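Local coordinates for 122aa long conserved hypothetical protein (Sulfolobus tokodaii, PDB 1WOL) that is of unknown function but belongs to the HEPN family, a helical domain that in relatives is often linked to nucleotidyltransferases or RNA cleavage, at residues Gln35-Lys40 with Asn108-Ile113; Ala41-Leu46 with Arg54-Ser59; His60-Pro65 with Leu114-Gly119. All coordinates share one frame; numbering follows the deposited sequence.

Interaction 1 (Gln35-Lys40 with Asn108-Ile113); sequences QQCAEK and NCAIRI
Cys37 and Ala38, which meet Ala110 and Ile113 across this contact, sit on a helix held by its own backbone bonds; one of these, Glu39 N to Gln35 O, is 2.9 Å long. The contact between the helices is apolar. The two backbones come very near each other, with Ala38 CA only 5.1 Å from Ala110 CA. Small residues on both sides make this possible.

The first meeting is between Cys37 and Ala110. The Cys37 sulfur lies anti to its backbone nitrogen (chi1 171°) and beside its carbonyl carbon. This lays the sulfur over the methyl of Ala110, with Cys37 SG 3.8 Å from Ala110 CB. Cys37 CB is nearly as near to that methyl, so the whole short side chain rests against it.

The second meeting is between Ala38 and Ile113. The Ala38 methyl touches both arms of the isoleucine. Its CB is 3.9 Å from Ile113 CD1, at the end of the longer arm. The same CB is 4.0 Å from Ile113 CG2, the shorter branch. Ile113 CG1 sits beside the backbone nitrogen (chi1 -65°), and the chain beyond it is extended. Both ends of the isoleucine meet the methyl from the same side. All four touching residues are buried, and the packing is close.

The segments run in roughly the same direction, one on helix 27-48 and the other on helix 100-120. Cys109 turns from this interface to helix 67-77, where it forms a disulfide with Cys72 and lines a pocket holding tertiary-butyl alcohol. Leu76 of helix 67-77 and Ile58 of helix 58-61 also pack on Ala38. Ile111, on another side of helix 100-120, packs on Leu15 and Arg19 of helix 4-23.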
ATOM      1  N   GLN A  35      -2.678  -1.202  -0.699  1.00 12.31           N
ATOM      2  CA  GLN A  35      -2.309   0.039  -0.096  1.00 15.80           C
ATOM      3  C   GLN A  35      -2.027  -0.107   1.375  1.00 15.18           C
ATOM      4  O   GLN A  35      -1.032   0.437   1.822  1.00 15.96           O
ATOM      5  CB  GLN A  35      -3.395   1.084  -0.314  1.00 19.26           C
ATOM      6  CG  GLN A  35      -2.892   2.331   0.408  1.00 23.23           C
ATOM      7  CD  GLN A  35      -3.797   3.167   1.049  1.00 36.22           C
ATOM      8  OE1 GLN A  35      -4.683   3.597   0.378  1.00 38.28           O
ATOM      9  NE2 GLN A  35      -3.513   3.602   2.399  1.00 36.26           N
ATOM     10  N   GLN A  36      -2.773  -0.974   2.098  1.00 13.78           N
ATOM     11  CA  GLN A  36      -2.476  -1.232   3.488  1.00 15.65           C
ATOM     12  C   GLN A  36      -1.131  -1.835   3.659  1.00 14.63           C
ATOM     13  O   GLN A  36      -0.405  -1.461   4.593  1.00 16.21           O
ATOM     14  CB  GLN A  36      -3.508  -2.149   4.129  1.00 14.92           C
ATOM     15  CG  GLN A  36      -4.877  -1.473   4.175  1.00 17.71           C
ATOM     16  CD  GLN A  36      -4.879  -0.463   5.340  1.00 21.33           C
ATOM     17  OE1 GLN A  36      -5.309   0.703   5.122  1.00 29.03           O
ATOM     18  NE2 GLN A  36      -4.376  -0.846   6.472  1.00 22.66           N
ATOM     19  N   CYS A  37      -0.735  -2.819   2.784  1.00 13.96           N
ATOM     20  CA  CYS A  37       0.552  -3.405   2.816  1.00 12.96           C
ATOM     21  C   CYS A  37       1.659  -2.320   2.741  1.00 13.81           C
ATOM     22  O   CYS A  37       2.565  -2.354   3.589  1.00 15.78           O
ATOM     23  CB  CYS A  37       0.642  -4.425   1.643  1.00 11.78           C
ATOM     24  SG  CYS A  37       2.408  -5.033   1.465  1.00 14.69           S
ATOM     25  N   ALA A  38       1.559  -1.480   1.733  1.00 13.82           N
ATOM     26  CA  ALA A  38       2.626  -0.468   1.529  1.00 14.97           C
ATOM     27  C   ALA A  38       2.695   0.481   2.701  1.00 17.69           C
ATOM     28  O   ALA A  38       3.811   0.796   3.172  1.00 18.56           O
ATOM     29  CB  ALA A  38       2.350   0.247   0.183  1.00 16.40           C
ATOM     30  N   GLU A  39       1.487   0.939   3.128  1.00 16.95           N
ATOM     31  CA  GLU A  39       1.461   1.901   4.278  1.00 18.94           C
ATOM     32  C   GLU A  39       2.101   1.254   5.529  1.00 19.17           C
ATOM     33  O   GLU A  39       2.925   1.899   6.203  1.00 19.84           O
ATOM     34  CB  GLU A  39      -0.021   2.330   4.571  1.00 20.46           C
ATOM     35  CG  GLU A  39       0.028   3.459   5.712  1.00 26.37           C
ATOM     36  CD  GLU A  39      -1.308   3.746   6.341  1.00 35.54           C
ATOM     37  OE1 GLU A  39      -2.386   3.437   5.753  1.00 38.63           O
ATOM     38  OE2 GLU A  39      -1.248   4.331   7.467  1.00 38.91           O
ATOM     39  N   LYS A  40       1.796   0.029   5.906  1.00 16.50           N
ATOM     40  CA  LYS A  40       2.381  -0.605   7.056  1.00 16.33           C
ATOM     41  C   LYS A  40       3.886  -0.784   6.904  1.00 18.89           C
ATOM     42  O   LYS A  40       4.657  -0.575   7.856  1.00 19.42           O
ATOM     43  CB  LYS A  40       1.664  -1.901   7.383  1.00 18.28           C
ATOM     44  CG  LYS A  40       0.216  -1.804   8.090  1.00 18.43           C
ATOM     45  CD  LYS A  40      -0.667  -0.587   8.036  1.00 23.51           C
ATOM     46  CE  LYS A  40      -1.883  -0.781   8.897  1.00 24.46           C
ATOM     47  NZ  LYS A  40      -2.534   0.493   8.832  1.00 28.46           N
ATOM     48  N   ASN A 108       1.426  -5.686  -7.187  1.00 12.28           N
ATOM     49  CA  ASN A 108       2.880  -5.546  -7.515  1.00 13.37           C
ATOM     50  C   ASN A 108       3.531  -4.312  -7.039  1.00 12.92           C
ATOM     51  O   ASN A 108       4.774  -4.339  -6.712  1.00 15.30           O
ATOM     52  CB  ASN A 108       2.976  -5.743  -9.047  1.00 13.63           C
ATOM     53  CG  ASN A 108       2.642  -7.136  -9.403  1.00 11.88           C
ATOM     54  OD1 ASN A 108       2.613  -8.074  -8.633  1.00 12.49           O
ATOM     55  ND2 ASN A 108       2.409  -7.331 -10.746  1.00 13.95           N
ATOM     56  N   CYS A 109       2.794  -3.202  -6.937  1.00 11.86           N
ATOM     57  CA  CYS A 109       3.403  -2.040  -6.302  1.00 12.69           C
ATOM     58  C   CYS A 109       3.606  -2.268  -4.835  1.00 13.82           C
ATOM     59  O   CYS A 109       4.531  -1.768  -4.230  1.00 14.16           O
ATOM     60  CB  CYS A 109       2.496  -0.796  -6.442  1.00 14.53           C
ATOM     61  SG  CYS A 109       2.865   0.137  -7.954  1.00 15.18           S
ATOM     62  N   ALA A 110       2.634  -2.951  -4.152  1.00 12.27           N
ATOM     63  CA  ALA A 110       2.847  -3.320  -2.709  1.00 12.73           C
ATOM     64  C   ALA A 110       4.081  -4.195  -2.529  1.00 12.01           C
ATOM     65  O   ALA A 110       4.847  -3.929  -1.603  1.00 14.56           O
ATOM     66  CB  ALA A 110       1.539  -4.037  -2.134  1.00 14.94           C
ATOM     67  N   ILE A 111       4.317  -5.153  -3.455  1.00 12.17           N
ATOM     68  CA  ILE A 111       5.491  -6.003  -3.340  1.00 10.95           C
ATOM     69  C   ILE A 111       6.730  -5.146  -3.558  1.00 12.12           C
ATOM     70  O   ILE A 111       7.703  -5.298  -2.771  1.00 14.74           O
ATOM     71  CB  ILE A 111       5.365  -7.023  -4.441  1.00 12.87           C
ATOM     72  CG1 ILE A 111       4.329  -8.099  -4.074  1.00 13.21           C
ATOM     73  CG2 ILE A 111       6.765  -7.763  -4.565  1.00 14.66           C
ATOM     74  CD1 ILE A 111       3.916  -9.005  -5.280  1.00 14.59           C
ATOM     75  N   ARG A 112       6.689  -4.217  -4.498  1.00 13.44           N
ATOM     76  CA  ARG A 112       7.900  -3.342  -4.757  1.00 14.73           C
ATOM     77  C   ARG A 112       8.182  -2.569  -3.509  1.00 14.80           C
ATOM     78  O   ARG A 112       9.327  -2.481  -3.100  1.00 14.95           O
ATOM     79  CB  ARG A 112       7.613  -2.465  -6.013  1.00 14.71           C
ATOM     80  CG  ARG A 112       8.437  -1.282  -6.561  1.00 24.17           C
ATOM     81  CD  ARG A 112       8.064  -1.604  -8.064  1.00 26.13           C
ATOM     82  NE  ARG A 112       9.163  -1.672  -8.681  1.00 27.71           N
ATOM     83  CZ  ARG A 112      10.133  -2.480  -8.611  1.00 25.69           C
ATOM     84  NH1 ARG A 112      11.347  -2.204  -8.173  1.00 30.81           N
ATOM     85  NH2 ARG A 112       9.768  -3.652  -9.139  1.00 26.16           N
ATOM     86  N   ILE A 113       7.182  -1.950  -2.883  1.00 14.57           N
ATOM     87  CA  ILE A 113       7.456  -1.165  -1.649  1.00 14.31           C
ATOM     88  C   ILE A 113       7.842  -2.003  -0.484  1.00 15.70           C
ATOM     89  O   ILE A 113       8.809  -1.629   0.215  1.00 15.26           O
ATOM     90  CB  ILE A 113       6.265  -0.246  -1.376  1.00 14.14           C
ATOM     91  CG1 ILE A 113       6.138   0.775  -2.464  1.00 14.69           C
ATOM     92  CG2 ILE A 113       6.390   0.403   0.069  1.00 16.11           C
ATOM     93  CD1 ILE A 113       4.801   1.630  -2.450  1.00 16.42           C
TER

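Interaction 2 (Ala41-Leu46 with Arg54-Ser59)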
ATOM      1  N   ALA A  41       4.335  -1.214   5.740  1.00 16.14           N
ATOM      2  CA  ALA A  41       5.792  -1.350   5.500  1.00 15.71           C
ATOM      3  C   ALA A  41       6.523  -0.030   5.658  1.00 15.76           C
ATOM      4  O   ALA A  41       7.537  -0.084   6.318  1.00 17.88           O
ATOM      5  CB  ALA A  41       5.950  -1.850   4.046  1.00 15.29           C
ATOM      6  N   VAL A  42       5.991   1.041   5.107  1.00 17.50           N
ATOM      7  CA  VAL A  42       6.673   2.369   5.191  1.00 17.82           C
ATOM      8  C   VAL A  42       6.593   2.813   6.629  1.00 19.01           C
ATOM      9  O   VAL A  42       7.618   3.298   7.120  1.00 20.67           O
ATOM     10  CB  VAL A  42       6.079   3.303   4.216  1.00 20.23           C
ATOM     11  CG1 VAL A  42       6.624   4.709   4.440  1.00 25.06           C
ATOM     12  CG2 VAL A  42       6.514   2.818   2.806  1.00 21.01           C
ATOM     13  N   LYS A  43       5.507   2.501   7.357  1.00 17.88           N
ATOM     14  CA  LYS A  43       5.596   2.947   8.798  1.00 18.74           C
ATOM     15  C   LYS A  43       6.611   2.123   9.601  1.00 18.53           C
ATOM     16  O   LYS A  43       7.249   2.662  10.634  1.00 21.10           O
ATOM     17  CB  LYS A  43       4.143   2.823   9.423  1.00 20.05           C
ATOM     18  CG  LYS A  43       3.389   4.062   9.093  1.00 26.03           C
ATOM     19  CD  LYS A  43       1.947   4.108   9.431  1.00 33.31           C
ATOM     20  CE  LYS A  43       1.384   5.528   9.306  1.00 36.44           C
ATOM     21  NZ  LYS A  43      -0.159   5.407   9.206  1.00 38.25           N
ATOM     22  N   GLY A  44       6.814   0.887   9.222  1.00 17.04           N
ATOM     23  CA  GLY A  44       7.803   0.026   9.790  1.00 19.03           C
ATOM     24  C   GLY A  44       9.202   0.645   9.540  1.00 20.21           C
ATOM     25  O   GLY A  44      10.063   0.652  10.394  1.00 22.32           O
ATOM     26  N   LEU A  45       9.397   1.042   8.282  1.00 20.75           N
ATOM     27  CA  LEU A  45      10.724   1.664   7.947  1.00 21.48           C
ATOM     28  C   LEU A  45      10.936   2.954   8.747  1.00 24.49           C
ATOM     29  O   LEU A  45      12.057   3.207   9.256  1.00 24.67           O
ATOM     30  CB  LEU A  45      10.739   2.027   6.459  1.00 21.91           C
ATOM     31  CG  LEU A  45      12.020   2.754   5.957  1.00 22.26           C
ATOM     32  CD1 LEU A  45      13.148   1.824   6.060  1.00 23.39           C
ATOM     33  CD2 LEU A  45      11.712   3.293   4.541  1.00 20.20           C
ATOM     34  N   LEU A  46       9.925   3.771   8.821  1.00 22.54           N
ATOM     35  CA  LEU A  46      10.070   5.112   9.561  1.00 25.88           C
ATOM     36  C   LEU A  46      10.396   4.816  10.993  1.00 26.97           C
ATOM     37  O   LEU A  46      11.227   5.560  11.631  1.00 27.26           O
ATOM     38  CB  LEU A  46       8.813   5.862   9.476  1.00 28.26           C
ATOM     39  CG  LEU A  46       8.771   6.907   8.376  1.00 34.02           C
ATOM     40  CD1 LEU A  46       9.507   6.399   7.171  1.00 34.38           C
ATOM     41  CD2 LEU A  46       7.314   7.356   8.172  1.00 34.00           C
ATOM     42  N   ARG A  54       3.487  11.514  10.163  1.00 62.90           N
ATOM     43  CA  ARG A  54       2.129  10.979  10.240  1.00 62.22           C
ATOM     44  C   ARG A  54       1.240  11.342   9.053  1.00 60.42           C
ATOM     45  O   ARG A  54       1.577  12.223   8.251  1.00 60.66           O
ATOM     46  CB  ARG A  54       1.490  11.391  11.563  1.00 64.10           C
ATOM     47  CG  ARG A  54       2.317  10.921  12.746  1.00 65.91           C
ATOM     48  CD  ARG A  54       1.423  10.279  13.776  1.00 67.57           C
ATOM     49  NE  ARG A  54       0.561   9.267  13.165  1.00 69.21           N
ATOM     50  CZ  ARG A  54      -0.344   8.559  13.839  1.00 69.42           C
ATOM     51  NH1 ARG A  54      -0.485   8.769  15.144  1.00 69.86           N
ATOM     52  NH2 ARG A  54      -1.117   7.673  13.216  1.00 69.43           N
ATOM     53  N   GLY A  55       0.109  10.634   8.967  1.00 58.13           N
ATOM     54  CA  GLY A  55      -0.840  10.798   7.882  1.00 54.26           C
ATOM     55  C   GLY A  55      -0.954   9.396   7.288  1.00 52.00           C
ATOM     56  O   GLY A  55      -0.312   8.444   7.770  1.00 51.23           O
ATOM     57  N   HIS A  56      -1.798   9.222   6.289  1.00 49.73           N
ATOM     58  CA  HIS A  56      -1.910   7.892   5.680  1.00 47.29           C
ATOM     59  C   HIS A  56      -1.490   7.952   4.225  1.00 44.28           C
ATOM     60  O   HIS A  56      -1.691   7.011   3.454  1.00 44.39           O
ATOM     61  CB  HIS A  56      -3.340   7.377   5.773  1.00 49.71           C
ATOM     62  CG  HIS A  56      -3.733   6.968   7.160  1.00 51.87           C
ATOM     63  ND1 HIS A  56      -4.665   7.663   7.915  1.00 52.79           N
ATOM     64  CD2 HIS A  56      -3.272   5.975   7.950  1.00 51.33           C
ATOM     65  CE1 HIS A  56      -4.752   7.107   9.111  1.00 52.10           C
ATOM     66  NE2 HIS A  56      -3.916   6.085   9.159  1.00 51.95           N
ATOM     67  N   SER A  57      -0.930   9.067   3.823  1.00 39.50           N
ATOM     68  CA  SER A  57      -0.464   9.166   2.439  1.00 36.52           C
ATOM     69  C   SER A  57       0.892   8.468   2.424  1.00 33.48           C
ATOM     70  O   SER A  57       1.790   8.861   3.172  1.00 33.88           O
ATOM     71  CB  SER A  57      -0.252  10.602   2.073  1.00 36.64           C
ATOM     72  OG  SER A  57       0.562  10.610   0.912  1.00 36.56           O
ATOM     73  N   ILE A  58       1.082   7.411   1.598  1.00 30.27           N
ATOM     74  CA  ILE A  58       2.343   6.752   1.619  1.00 28.92           C
ATOM     75  C   ILE A  58       3.431   7.678   1.046  1.00 28.56           C
ATOM     76  O   ILE A  58       4.553   7.696   1.491  1.00 29.07           O
ATOM     77  CB  ILE A  58       2.256   5.485   0.785  1.00 27.94           C
ATOM     78  CG1 ILE A  58       1.266   4.561   1.407  1.00 28.28           C
ATOM     79  CG2 ILE A  58       3.642   4.812   0.725  1.00 25.58           C
ATOM     80  CD1 ILE A  58       0.542   3.654   0.328  1.00 25.82           C
ATOM     81  N   SER A  59       3.047   8.448   0.052  1.00 28.39           N
ATOM     82  CA  SER A  59       3.945   9.374  -0.553  1.00 31.26           C
ATOM     83  C   SER A  59       4.460  10.479   0.400  1.00 32.76           C
ATOM     84  O   SER A  59       5.573  10.917   0.308  1.00 31.54           O
ATOM     85  CB  SER A  59       3.259  10.047  -1.726  1.00 31.14           C
ATOM     86  OG  SER A  59       4.210  10.843  -2.397  1.00 38.15           O
TER
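Val42 and Ile58 supply the apolar half of this contact, and Lys43 with Gly55 the polar half. Val42 CG2 meets Ile58 CG2 at 4.1 Å. Each side chain uses a single methyl branch, and the two cross obliquely. Both residues are buried. Ile58 also rests on Ala73 and Leu76 of helix 67-77, and Val42 on Ile113 of helix 100-120.

The polar half is looser. Lys43 CG stands beside the backbone nitrogen (chi1 -84°), and the rest of the chain is extended. This carries the ammonium group to the loop, where Lys43 NZ gives a weak hydrogen bond of 3.4 Å to Gly55 O. Its main partner is Glu39, one turn earlier on the same helix; the salt bridge is modelled too close for its exact geometry to be trusted. The His56 imidazole lies near the lysine end. Gly55 has a positive phi (123°), and a side chain there would run into the carbonyl oxygen of Arg54.

Capping bonds hold the start of the short helix 58-61. Ser57 is the N-cap, and its OG bonds the backbone nitrogen of His60. Asp77 of helix 67-77 bonds Ser57 OG and the backbone nitrogens of Ile58 and Ser59. The whole is an N-capped short helix laid against a long one, part of the connection between helices 27-48 and 67-77 of this HEPN domain.

Interaction 3 (His60-Pro65 with Leu114-Gly119); sequences HLLTNP and LNWVKG
Trp116 reaches out from helix 100-120 and brings the benzene end of its indole against Leu62 and Pro65, which both come from the same side of the ring plane. Its CG is anti to the backbone nitrogen (chi1 170°) and beside the carbonyl carbon. The ring is then turned nearly square to the bonds that carry it (chi2 81°). This points the six-membered ring at the loop after helix 58-61, where three of its carbons touch.

Leu62 comes with one branch. Its CD2 is 3.9 Å from Trp116 CZ3 and 4.0 Å from Trp116 CH2. The leucine CG sits beside its own backbone nitrogen (chi1 -53°), and its side chain comes in at a slant to the indole. Leu62 is the first residue to leave the helical backbone shape, and its side chain still heads inward. There it also packs on Val42 of helix 27-48 and on Ile69 and Ala73 of helix 67-77.

Pro65 comes with the CB of its ring. That atom lies 4.1 Å from both Trp116 CH2 and Trp116 CZ2 and approaches the ring obliquely. Between Leu62 and Pro65 the chain bends outward. Asn64 takes up a left-handed backbone conformation at the bend, which brings the proline ring back to the tryptophan.

Replacing Trp116 with an alanine would probably leave Leu62 CD2 and Pro65 CB without their partner and open a gap between the loop and helix 100-120.

The indole is only partly buried, and it also touches Ile69 and Leu45. Lys53 bonds His60 O and Thr63 OG1, tying the end of helix 58-61 to the loop that follows. The contact is plain apolar packing in a helical HEPN domain: an aromatic of helix 100-120 packs on the loop that leads into helix 67-77.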
ATOM      1  N   HIS A  60       3.619  10.921   1.322  1.00 35.31           N
ATOM      2  CA  HIS A  60       4.067  11.995   2.201  1.00 36.19           C
ATOM      3  C   HIS A  60       4.919  11.414   3.248  1.00 34.52           C
ATOM      4  O   HIS A  60       5.717  12.126   3.778  1.00 36.52           O
ATOM      5  CB  HIS A  60       2.874  12.740   2.855  1.00 41.72           C
ATOM      6  CG  HIS A  60       2.033  13.531   1.885  1.00 46.69           C
ATOM      7  ND1 HIS A  60       2.578  14.260   0.837  1.00 49.35           N
ATOM      8  CD2 HIS A  60       0.712  13.848   1.915  1.00 48.91           C
ATOM      9  CE1 HIS A  60       1.632  15.000   0.275  1.00 50.31           C
ATOM     10  NE2 HIS A  60       0.487  14.768   0.909  1.00 50.98           N
ATOM     11  N   LEU A  61       4.808  10.102   3.514  1.00 30.99           N
ATOM     12  CA  LEU A  61       5.620   9.455   4.516  1.00 30.98           C
ATOM     13  C   LEU A  61       7.069   9.236   4.064  1.00 31.56           C
ATOM     14  O   LEU A  61       7.973   9.128   4.853  1.00 32.15           O
ATOM     15  CB  LEU A  61       5.028   8.087   4.916  1.00 31.80           C
ATOM     16  CG  LEU A  61       3.732   7.929   5.727  1.00 34.74           C
ATOM     17  CD1 LEU A  61       3.369   6.431   5.845  1.00 35.30           C
ATOM     18  CD2 LEU A  61       3.989   8.515   7.117  1.00 34.58           C
ATOM     19  N   LEU A  62       7.279   9.132   2.769  1.00 31.59           N
ATOM     20  CA  LEU A  62       8.621   8.932   2.267  1.00 32.52           C
ATOM     21  C   LEU A  62       9.418  10.238   2.153  1.00 33.74           C
ATOM     22  O   LEU A  62       8.809  11.315   1.933  1.00 35.79           O
ATOM     23  CB  LEU A  62       8.520   8.346   0.865  1.00 31.60           C
ATOM     24  CG  LEU A  62       7.649   7.096   0.824  1.00 31.45           C
ATOM     25  CD1 LEU A  62       7.372   6.824  -0.624  1.00 31.90           C
ATOM     26  CD2 LEU A  62       8.409   5.952   1.412  1.00 28.85           C
ATOM     27  N   THR A  63      10.727  10.061   2.189  1.00 34.28           N
ATOM     28  CA  THR A  63      11.697  11.142   2.030  1.00 36.11           C
ATOM     29  C   THR A  63      12.720  10.734   0.931  1.00 33.51           C
ATOM     30  O   THR A  63      13.508   9.858   1.124  1.00 32.75           O
ATOM     31  CB  THR A  63      12.425  11.360   3.321  1.00 36.24           C
ATOM     32  OG1 THR A  63      11.475  11.697   4.358  1.00 37.92           O
ATOM     33  CG2 THR A  63      13.451  12.515   3.144  1.00 38.19           C
ATOM     34  N   ASN A  64      12.641  11.390  -0.201  1.00 34.18           N
ATOM     35  CA  ASN A  64      13.574  11.147  -1.297  1.00 34.02           C
ATOM     36  C   ASN A  64      13.701   9.690  -1.707  1.00 32.01           C
ATOM     37  O   ASN A  64      14.769   9.123  -1.802  1.00 29.09           O
ATOM     38  CB  ASN A  64      14.935  11.722  -0.926  1.00 38.47           C
ATOM     39  CG  ASN A  64      14.865  13.254  -0.713  1.00 43.13           C
ATOM     40  OD1 ASN A  64      14.022  13.957  -1.332  1.00 45.54           O
ATOM     41  ND2 ASN A  64      15.749  13.772   0.141  1.00 44.68           N
ATOM     42  N   PRO A  65      12.558   9.041  -1.819  1.00 29.18           N
ATOM     43  CA  PRO A  65      12.667   7.624  -2.242  1.00 28.92           C
ATOM     44  C   PRO A  65      13.025   7.523  -3.768  1.00 26.55           C
ATOM     45  O   PRO A  65      12.886   8.483  -4.555  1.00 26.01           O
ATOM     46  CB  PRO A  65      11.228   7.125  -1.986  1.00 26.39           C
ATOM     47  CG  PRO A  65      10.389   8.332  -2.406  1.00 29.04           C
ATOM     48  CD  PRO A  65      11.178   9.515  -1.752  1.00 30.15           C
ATOM     49  N   LEU A 114       7.216  -3.153  -0.245  1.00 13.62           N
ATOM     50  CA  LEU A 114       7.549  -4.017   0.838  1.00 13.39           C
ATOM     51  C   LEU A 114       8.981  -4.542   0.684  1.00 16.43           C
ATOM     52  O   LEU A 114       9.716  -4.550   1.667  1.00 15.47           O
ATOM     53  CB  LEU A 114       6.538  -5.154   0.891  1.00 15.56           C
ATOM     54  CG  LEU A 114       6.907  -6.332   1.862  1.00 14.80           C
ATOM     55  CD1 LEU A 114       6.891  -5.821   3.282  1.00 18.87           C
ATOM     56  CD2 LEU A 114       5.818  -7.441   1.738  1.00 17.74           C
ATOM     57  N   ASN A 115       9.378  -4.870  -0.547  1.00 15.08           N
ATOM     58  CA  ASN A 115      10.771  -5.431  -0.678  1.00 16.94           C
ATOM     59  C   ASN A 115      11.753  -4.294  -0.498  1.00 16.50           C
ATOM     60  O   ASN A 115      12.910  -4.578   0.019  1.00 17.70           O
ATOM     61  CB  ASN A 115      11.020  -5.965  -2.100  1.00 19.94           C
ATOM     62  CG  ASN A 115      10.341  -7.190  -2.415  1.00 24.23           C
ATOM     63  OD1 ASN A 115      10.024  -7.946  -1.578  1.00 27.45           O
ATOM     64  ND2 ASN A 115      10.203  -7.450  -3.764  1.00 27.50           N
ATOM     65  N   TRP A 116      11.414  -3.101  -0.955  1.00 14.98           N
ATOM     66  CA  TRP A 116      12.376  -1.930  -0.859  1.00 15.55           C
ATOM     67  C   TRP A 116      12.517  -1.600   0.640  1.00 18.00           C
ATOM     68  O   TRP A 116      13.602  -1.379   1.154  1.00 19.17           O
ATOM     69  CB  TRP A 116      11.811  -0.846  -1.678  1.00 18.97           C
ATOM     70  CG  TRP A 116      12.538   0.459  -1.472  1.00 20.14           C
ATOM     71  CD1 TRP A 116      13.773   0.856  -2.081  1.00 17.79           C
ATOM     72  CD2 TRP A 116      12.126   1.557  -0.670  1.00 18.55           C
ATOM     73  NE1 TRP A 116      14.082   2.161  -1.674  1.00 21.99           N
ATOM     74  CE2 TRP A 116      13.094   2.610  -0.830  1.00 21.79           C
ATOM     75  CE3 TRP A 116      11.008   1.776   0.149  1.00 19.23           C
ATOM     76  CZ2 TRP A 116      12.980   3.862  -0.193  1.00 22.74           C
ATOM     77  CZ3 TRP A 116      10.909   3.011   0.780  1.00 20.61           C
ATOM     78  CH2 TRP A 116      11.884   4.039   0.608  1.00 22.48           C
ATOM     79  N   VAL A 117      11.427  -1.682   1.410  1.00 16.11           N
ATOM     80  CA  VAL A 117      11.569  -1.427   2.829  1.00 17.37           C
ATOM     81  C   VAL A 117      12.376  -2.535   3.461  1.00 18.55           C
ATOM     82  O   VAL A 117      13.241  -2.257   4.298  1.00 21.23           O
ATOM     83  CB  VAL A 117      10.094  -1.409   3.498  1.00 16.19           C
ATOM     84  CG1 VAL A 117      10.239  -1.532   5.048  1.00 19.89           C
ATOM     85  CG2 VAL A 117       9.405  -0.202   3.061  1.00 16.35           C
ATOM     86  N   LYS A 118      12.142  -3.821   3.160  1.00 17.35           N
ATOM     87  CA  LYS A 118      12.848  -4.915   3.815  1.00 17.71           C
ATOM     88  C   LYS A 118      14.374  -4.763   3.580  1.00 22.26           C
ATOM     89  O   LYS A 118      15.183  -5.042   4.500  1.00 21.84           O
ATOM     90  CB  LYS A 118      12.276  -6.234   3.370  1.00 19.48           C
ATOM     91  CG  LYS A 118      10.916  -6.449   4.043  1.00 18.96           C
ATOM     92  CD  LYS A 118      10.305  -7.719   3.502  1.00 26.71           C
ATOM     93  CE  LYS A 118      10.665  -8.990   4.142  1.00 32.27           C
ATOM     94  NZ  LYS A 118       9.953  -9.983   3.102  1.00 34.51           N
ATOM     95  N   GLY A 119      14.689  -4.248   2.414  1.00 20.56           N
ATOM     96  CA  GLY A 119      16.095  -4.153   2.045  1.00 23.69           C
ATOM     97  C   GLY A 119      16.801  -3.160   2.939  1.00 25.74           C
ATOM     98  O   GLY A 119      18.079  -3.143   3.032  1.00 28.62           O
TER

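Overall arrangement
Going from the N terminus, helix 27-48 supplies the first segments of interactions 1 and 2. Interaction 2 closes first, over a short loop that brings 54-59 back against 41-46. It is nested inside the much longer loop closed by interaction 1, when 108-113 returns to 35-40. Interaction 3 starts just after interaction 2 ends, so these two are in series. Its second segment follows 108-113, so interactions 1 and 3 cross. Val42 links them: it meets Ile113 on one side and Leu61 and Leu62 on another. Together the contacts tie helix 27-48, helix 58-61 with its following loop, and helix 100-120 into one body.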